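PDB 6XTZ: dally-like, isoform A from Drosophila melanogaster, which binds Wnt and Hedgehog-family proteins, probably as a GPI-anchored cell-surface proteoglycan of the glypican family, and shields the Wnt lipid so that signalling can act at a distance. Local coordinates for residues S211-K216 with A520-H525. The protein carries 5 engineered substitutions. Residues are numbered along the deposited sequence; the frame is centred on the assembly and turned at random.
Sequences SEVAKK and ASQLSH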
# COMPACT_ATOMS: atom_id res chain seq x y z
N SER A 211 1.17 3.77 3.30
CA SER A 211 1.49 4.08 4.69
C SER A 211 0.95 5.45 5.08
O SER A 211 0.53 5.65 6.23
CB SER A 211 3.00 4.01 4.91
OG SER A 211 3.34 4.44 6.22
N GLU A 212 0.96 6.40 4.15
CA GLU A 212 0.47 7.74 4.46
C GLU A 212 -1.04 7.76 4.60
O GLU A 212 -1.58 8.35 5.54
CB GLU A 212 0.93 8.72 3.38
CG GLU A 212 2.43 8.89 3.27
CD GLU A 212 2.85 9.72 2.07
OE1 GLU A 212 2.02 9.91 1.16
OE2 GLU A 212 4.01 10.17 2.04
N VAL A 213 -1.76 7.12 3.66
CA VAL A 213 -3.22 7.13 3.73
C VAL A 213 -3.71 6.32 4.93
O VAL A 213 -4.73 6.65 5.53
CB VAL A 213 -3.84 6.64 2.41
CG1 VAL A 213 -3.41 7.52 1.26
CG2 VAL A 213 -3.48 5.18 2.15
N ALA A 214 -2.99 5.26 5.30
CA ALA A 214 -3.36 4.50 6.48
C ALA A 214 -3.23 5.34 7.74
O ALA A 214 -4.07 5.27 8.64
CB ALA A 214 -2.51 3.23 6.59
N LYS A 215 -2.17 6.15 7.82
CA LYS A 215 -1.99 7.02 8.98
C LYS A 215 -3.08 8.08 9.07
O LYS A 215 -3.49 8.44 10.18
CB LYS A 215 -0.60 7.67 8.93
CG LYS A 215 -0.22 8.43 10.18
CD LYS A 215 1.21 8.94 10.09
CE LYS A 215 1.62 9.69 11.35
NZ LYS A 215 3.01 10.20 11.26
N LYS A 216 -3.56 8.57 7.93
CA LYS A 216 -4.60 9.59 7.94
C LYS A 216 -5.95 9.05 8.39
O LYS A 216 -6.80 9.83 8.82
CB LYS A 216 -4.74 10.22 6.55
CG LYS A 216 -3.56 11.08 6.13
CD LYS A 216 -3.55 12.40 6.88
CE LYS A 216 -2.46 13.32 6.36
NZ LYS A 216 -2.48 14.64 7.06
N ALA A 520 -12.36 10.55 1.86
CA ALA A 520 -12.44 10.73 0.41
C ALA A 520 -11.06 10.90 -0.20
O ALA A 520 -10.72 10.24 -1.19
CB ALA A 520 -13.33 11.92 0.08
N SER A 521 -10.24 11.78 0.37
CA SER A 521 -8.91 12.02 -0.19
C SER A 521 -8.01 10.80 0.01
O SER A 521 -7.17 10.50 -0.85
CB SER A 521 -8.28 13.26 0.45
OG SER A 521 -8.12 13.08 1.84
N GLN A 522 -8.16 10.09 1.12
CA GLN A 522 -7.38 8.88 1.34
C GLN A 522 -7.82 7.77 0.39
O GLN A 522 -6.99 6.97 -0.06
CB GLN A 522 -7.51 8.42 2.79
CG GLN A 522 -6.53 9.07 3.73
CD GLN A 522 -6.57 10.59 3.66
OE1 GLN A 522 -7.62 11.20 3.86
NE2 GLN A 522 -5.43 11.20 3.35
N LEU A 523 -9.11 7.70 0.09
CA LEU A 523 -9.59 6.73 -0.89
C LEU A 523 -9.08 7.06 -2.28
O LEU A 523 -8.74 6.16 -3.06
CB LEU A 523 -11.12 6.69 -0.86
CG LEU A 523 -11.80 5.50 -1.53
CD1 LEU A 523 -11.39 4.21 -0.85
CD2 LEU A 523 -13.30 5.69 -1.49
N SER A 524 -9.00 8.35 -2.61
CA SER A 524 -8.55 8.76 -3.94
C SER A 524 -7.06 8.50 -4.12
O SER A 524 -6.62 8.08 -5.19
CB SER A 524 -8.88 10.23 -4.18
OG SER A 524 -8.48 10.64 -5.47
N HIS A 525 -6.26 8.76 -3.08
CA HIS A 525 -4.83 8.49 -3.17
C HIS A 525 -4.56 7.00 -3.27
O HIS A 525 -3.68 6.57 -4.03
CB HIS A 525 -4.10 9.08 -1.95
CG HIS A 525 -4.09 10.57 -1.92
ND1 HIS A 525 -4.14 11.35 -3.05
CD2 HIS A 525 -4.04 11.44 -0.88
CE1 HIS A 525 -4.12 12.62 -2.72
NE2 HIS A 525 -4.06 12.71 -1.40
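The side chain of Val213 meets Gln522 and His525 through carbon, a worked example of helix packing by side-chain contact, for no hydrogen bond spans residues 211-216 and 520-525. Its CG1 lies 3.6 Å from CB of His525, while its CB rests 3.9 Å from CG of Gln522. One turn on, the side chains of Lys216 and Gln522 cross at about a right angle: the amide end of Gln522 bears on the root of the lysine, with CD of Gln522 3.4 Å from CB of Lys216. The bend of the glutamine at chi2 (53°) swings its amide onto the lysine; in a separate touch, the backbone O of Val213 sits 3.5 Å from CG of Gln522. Lys216 is met here mainly through its CB and CG, and the rest of its chain leads away. A serine in place of Gln522 would probably open a gap beside Val213 and Lys216, since no other side chain of 520-525 touches the lysine. Outside this shell, Phe265 of helix 263-283 touches both Val213 and Gln522, and Met76 of helix 51-110 backs Ala214. The axes of the two short segments pass 9.4 Å apart at 162°, an antiparallel pairing that joins helices 185-216 and 513-538 in the elongated alpha-helical glypican core, away from the palmitoleoyl pocket.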